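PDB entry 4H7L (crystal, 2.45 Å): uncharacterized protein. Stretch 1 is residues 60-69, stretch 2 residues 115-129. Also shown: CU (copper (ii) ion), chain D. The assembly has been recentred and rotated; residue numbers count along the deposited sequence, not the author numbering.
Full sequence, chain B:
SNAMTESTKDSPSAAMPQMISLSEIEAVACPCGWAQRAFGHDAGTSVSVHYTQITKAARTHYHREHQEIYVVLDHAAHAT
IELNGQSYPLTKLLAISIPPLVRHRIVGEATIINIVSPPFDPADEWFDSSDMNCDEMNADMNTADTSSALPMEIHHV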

# COMPACT_ATOMS: atom_id res chain seq x y z
N THR B 60 -11.39 13.53 -13.96
CA THR B 60 -11.40 12.08 -14.05
C THR B 60 -10.30 11.67 -15.01
O THR B 60 -10.16 12.25 -16.09
CB THR B 60 -12.74 11.56 -14.56
OG1 THR B 60 -13.77 11.87 -13.61
CG2 THR B 60 -12.69 10.05 -14.77
N HIS B 61 -9.52 10.66 -14.63
CA HIS B 61 -8.40 10.21 -15.45
C HIS B 61 -8.30 8.69 -15.41
O HIS B 61 -9.00 8.02 -14.66
CB HIS B 61 -7.09 10.83 -14.95
CG HIS B 61 -6.61 10.26 -13.65
ND1 HIS B 61 -6.98 10.78 -12.42
CD2 HIS B 61 -5.79 9.22 -13.38
CE1 HIS B 61 -6.41 10.08 -11.46
NE2 HIS B 61 -5.68 9.13 -12.01
N TYR B 62 -7.41 8.15 -16.24
CA TYR B 62 -7.14 6.72 -16.21
C TYR B 62 -5.72 6.41 -16.67
O TYR B 62 -5.02 7.28 -17.19
CB TYR B 62 -8.16 5.96 -17.05
CG TYR B 62 -8.08 6.20 -18.53
CD1 TYR B 62 -8.66 7.33 -19.10
CD2 TYR B 62 -7.45 5.29 -19.38
CE1 TYR B 62 -8.59 7.55 -20.47
CE2 TYR B 62 -7.38 5.51 -20.74
CZ TYR B 62 -7.96 6.64 -21.28
OH TYR B 62 -7.89 6.86 -22.64
N HIS B 63 -5.32 5.17 -16.48
CA HIS B 63 -3.97 4.74 -16.78
C HIS B 63 -4.04 3.56 -17.73
O HIS B 63 -4.90 2.68 -17.57
CB HIS B 63 -3.24 4.36 -15.49
CG HIS B 63 -3.32 5.40 -14.42
ND1 HIS B 63 -2.72 6.64 -14.54
CD2 HIS B 63 -3.93 5.40 -13.21
CE1 HIS B 63 -2.96 7.35 -13.45
NE2 HIS B 63 -3.69 6.62 -12.63
N ARG B 64 -3.15 3.53 -18.71
CA ARG B 64 -3.18 2.48 -19.73
C ARG B 64 -2.23 1.33 -19.41
O ARG B 64 -2.37 0.25 -19.98
CB ARG B 64 -2.82 3.08 -21.09
CG ARG B 64 -3.82 4.10 -21.59
CD ARG B 64 -3.55 4.52 -23.02
NE ARG B 64 -4.62 5.38 -23.51
CZ ARG B 64 -4.84 5.69 -24.78
NH1 ARG B 64 -4.06 5.20 -25.74
NH2 ARG B 64 -5.85 6.47 -25.10
N GLU B 65 -1.29 1.57 -18.51
CA GLU B 65 -0.21 0.61 -18.26
C GLU B 65 0.03 0.36 -16.77
O GLU B 65 0.90 -0.44 -16.40
CB GLU B 65 1.08 1.14 -18.88
CG GLU B 65 0.98 1.48 -20.36
CD GLU B 65 1.33 0.30 -21.25
OE1 GLU B 65 2.48 0.25 -21.74
OE2 GLU B 65 0.45 -0.56 -21.47
N HIS B 66 -0.73 1.03 -15.91
CA HIS B 66 -0.52 0.95 -14.47
C HIS B 66 -1.81 0.66 -13.75
O HIS B 66 -2.85 1.24 -14.05
CB HIS B 66 0.05 2.27 -13.95
CG HIS B 66 1.44 2.56 -14.41
ND1 HIS B 66 1.72 3.01 -15.69
CD2 HIS B 66 2.63 2.45 -13.78
CE1 HIS B 66 3.02 3.16 -15.81
NE2 HIS B 66 3.60 2.83 -14.67
N GLN B 67 -1.75 -0.23 -12.77
CA GLN B 67 -2.89 -0.46 -11.91
C GLN B 67 -2.57 0.15 -10.56
O GLN B 67 -1.43 0.12 -10.10
CB GLN B 67 -3.21 -1.96 -11.79
CG GLN B 67 -2.27 -2.76 -10.90
CD GLN B 67 -3.02 -3.70 -9.97
OE1 GLN B 67 -2.66 -4.87 -9.84
NE2 GLN B 67 -4.05 -3.19 -9.31
N GLU B 68 -3.58 0.75 -9.94
CA GLU B 68 -3.39 1.44 -8.67
C GLU B 68 -4.25 0.80 -7.59
O GLU B 68 -5.31 0.25 -7.86
CB GLU B 68 -3.75 2.92 -8.82
CG GLU B 68 -2.85 3.67 -9.80
CD GLU B 68 -3.12 5.17 -9.83
OE1 GLU B 68 -2.14 5.94 -9.77
OE2 GLU B 68 -4.30 5.58 -9.92
N ILE B 69 -3.76 0.84 -6.35
CA ILE B 69 -4.55 0.42 -5.21
C ILE B 69 -4.53 1.51 -4.16
O ILE B 69 -3.49 1.76 -3.54
CB ILE B 69 -4.02 -0.88 -4.58
CG1 ILE B 69 -4.05 -2.02 -5.60
CG2 ILE B 69 -4.86 -1.24 -3.36
CD1 ILE B 69 -3.49 -3.32 -5.06
N ILE B 115 -0.79 2.70 -4.06
CA ILE B 115 0.17 1.68 -4.45
C ILE B 115 0.07 1.46 -5.96
O ILE B 115 -0.98 1.08 -6.46
CB ILE B 115 -0.11 0.36 -3.71
CG1 ILE B 115 -0.01 0.58 -2.20
CG2 ILE B 115 0.86 -0.71 -4.15
CD1 ILE B 115 -0.82 -0.41 -1.39
N VAL B 116 1.16 1.72 -6.66
CA VAL B 116 1.16 1.71 -8.12
C VAL B 116 2.08 0.63 -8.69
O VAL B 116 3.23 0.51 -8.27
CB VAL B 116 1.62 3.07 -8.68
CG1 VAL B 116 1.53 3.08 -10.20
CG2 VAL B 116 0.81 4.20 -8.07
N SER B 117 1.57 -0.15 -9.64
CA SER B 117 2.38 -1.18 -10.28
C SER B 117 2.16 -1.22 -11.80
O SER B 117 1.03 -1.15 -12.27
CB SER B 117 2.06 -2.55 -9.69
OG SER B 117 0.99 -3.15 -10.40
N PRO B 118 3.25 -1.31 -12.58
CA PRO B 118 4.62 -1.27 -12.06
C PRO B 118 4.91 0.12 -11.49
O PRO B 118 3.98 0.93 -11.37
CB PRO B 118 5.48 -1.55 -13.29
CG PRO B 118 4.54 -2.01 -14.37
CD PRO B 118 3.22 -1.39 -14.05
N PRO B 119 6.17 0.40 -11.16
CA PRO B 119 6.46 1.70 -10.55
C PRO B 119 5.84 2.86 -11.32
O PRO B 119 5.82 2.86 -12.55
CB PRO B 119 7.99 1.77 -10.58
CG PRO B 119 8.42 0.34 -10.54
CD PRO B 119 7.39 -0.40 -11.36
N PHE B 120 5.33 3.84 -10.58
CA PHE B 120 4.63 4.98 -11.14
C PHE B 120 5.39 5.72 -12.25
O PHE B 120 6.57 6.01 -12.12
CB PHE B 120 4.29 5.95 -10.01
CG PHE B 120 3.87 7.30 -10.47
CD1 PHE B 120 2.56 7.55 -10.83
CD2 PHE B 120 4.78 8.34 -10.53
CE1 PHE B 120 2.17 8.80 -11.25
CE2 PHE B 120 4.40 9.59 -10.94
CZ PHE B 120 3.09 9.83 -11.31
N ASP B 121 4.68 6.02 -13.33
CA ASP B 121 5.22 6.79 -14.45
C ASP B 121 4.24 7.92 -14.79
O ASP B 121 3.12 7.66 -15.24
CB ASP B 121 5.43 5.87 -15.66
CG ASP B 121 5.74 6.63 -16.94
OD1 ASP B 121 6.24 7.77 -16.86
OD2 ASP B 121 5.49 6.08 -18.03
N PRO B 122 4.66 9.18 -14.59
CA PRO B 122 3.75 10.31 -14.75
C PRO B 122 3.26 10.49 -16.19
O PRO B 122 2.23 11.13 -16.41
CB PRO B 122 4.61 11.51 -14.33
CG PRO B 122 5.99 11.09 -14.63
CD PRO B 122 6.05 9.62 -14.35
N ALA B 123 3.99 9.94 -17.15
CA ALA B 123 3.60 10.03 -18.55
C ALA B 123 2.28 9.31 -18.81
O ALA B 123 1.58 9.62 -19.78
CB ALA B 123 4.68 9.45 -19.42
N ASP B 124 1.94 8.35 -17.95
CA ASP B 124 0.77 7.51 -18.17
C ASP B 124 -0.46 8.08 -17.48
O ASP B 124 -0.92 7.54 -16.47
CB ASP B 124 1.03 6.09 -17.68
CG ASP B 124 -0.10 5.14 -18.01
OD1 ASP B 124 -0.87 5.45 -18.95
OD2 ASP B 124 -0.23 4.10 -17.34
N GLU B 125 -0.99 9.16 -18.02
CA GLU B 125 -2.22 9.76 -17.53
C GLU B 125 -3.07 10.13 -18.73
O GLU B 125 -2.60 10.81 -19.65
CB GLU B 125 -1.92 11.00 -16.70
CG GLU B 125 -3.06 11.42 -15.78
CD GLU B 125 -2.83 12.77 -15.15
OE1 GLU B 125 -2.44 13.71 -15.88
OE2 GLU B 125 -3.03 12.90 -13.92
N TRP B 126 -4.32 9.69 -18.74
CA TRP B 126 -5.20 9.94 -19.88
C TRP B 126 -6.57 10.44 -19.45
O TRP B 126 -7.07 10.10 -18.38
CB TRP B 126 -5.34 8.67 -20.72
CG TRP B 126 -4.03 8.19 -21.23
CD1 TRP B 126 -3.11 7.44 -20.55
CD2 TRP B 126 -3.46 8.44 -22.52
NE1 TRP B 126 -2.02 7.20 -21.35
CE2 TRP B 126 -2.21 7.80 -22.56
CE3 TRP B 126 -3.90 9.14 -23.65
CZ2 TRP B 126 -1.38 7.85 -23.68
CZ3 TRP B 126 -3.09 9.17 -24.76
CH2 TRP B 126 -1.84 8.53 -24.77
N PHE B 127 -7.17 11.26 -20.31
CA PHE B 127 -8.48 11.85 -20.04
C PHE B 127 -9.44 11.52 -21.17
O PHE B 127 -9.02 11.20 -22.28
CB PHE B 127 -8.36 13.37 -19.90
CG PHE B 127 -7.30 13.81 -18.94
CD1 PHE B 127 -7.54 13.82 -17.57
CD2 PHE B 127 -6.06 14.21 -19.39
CE1 PHE B 127 -6.56 14.23 -16.68
CE2 PHE B 127 -5.08 14.61 -18.51
CZ PHE B 127 -5.33 14.62 -17.15
N ASP B 128 -10.73 11.58 -20.87
CA ASP B 128 -11.76 11.58 -21.90
C ASP B 128 -12.14 13.03 -22.15
O ASP B 128 -12.24 13.81 -21.20
CB ASP B 128 -12.98 10.78 -21.44
CG ASP B 128 -12.66 9.31 -21.23
OD1 ASP B 128 -12.01 8.71 -22.10
OD2 ASP B 128 -13.07 8.77 -20.18
N SER B 129 -12.35 13.40 -23.40
CA SER B 129 -12.74 14.77 -23.72
C SER B 129 -14.20 14.99 -23.36
O SER B 129 -14.94 14.04 -23.11
CB SER B 129 -12.50 15.07 -25.20
OG SER B 129 -13.22 14.18 -26.02
CU CU D . -4.75 7.44 -10.98
O HOH W 1 -11.60 12.87 -18.74

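The carboxylate of D124 is the polar centre of this contact. The CA-to-CB bond of D124 points toward stretch 1, where several donors converge on the carboxylate. D124 OD1 accepts a hydrogen bond from R64 N at 3.0 Å. D124 OD2 accepts one from E65 N at 3.0 Å and one from H66 ND1 at 2.8 Å. The amides of R64 and E65 and the ring of H66 thus share one carboxylate. The backbone of D124 contributes as well: H63 ND1 donates to D124 O at 2.8 Å, at the edge of the imidazole, near its plane.

That bond leaves the other nitrogen of H63 free for metal. Copper is bound by H63 NE2 at 2.1 Å, H61 NE2 at 2.2 Å and E68 OE2 at 2.2 Å, with one further ligand elsewhere in the structure. D124 is the last residue of a type I turn that starts at D121, closed by a hydrogen bond from D124 N to D121 O at 3.0 Å.

The backbones pair antiparallel at two sites. Strands 67-69 and 115-117 form the longer one. Q67 N to S117 O and S117 N to Q67 O are both 3.0 Å; I69 N to I115 O is 2.8 Å and I115 N to I69 O is 2.9 Å. E68 and V116 form the non-hydrogen-bonded pair between them. I69 and I115 pack on the same face, CB to CB 4.2 Å. The second site is a single bridge, with Y62 N to W126 O and W126 N to Y62 O both 2.9 Å.

Around this bridge the contact is aromatic. W126 CB sits over the Y62 ring, 3.4 Å from Y62 CZ. The R64 guanidinium lies flat on W126, with R64 CZ 3.7 Å from the centroid of its six-membered ring, so cation-pi attraction adds to the stacking. R64 NH2 also donates to Y62 OH at 3.2 Å.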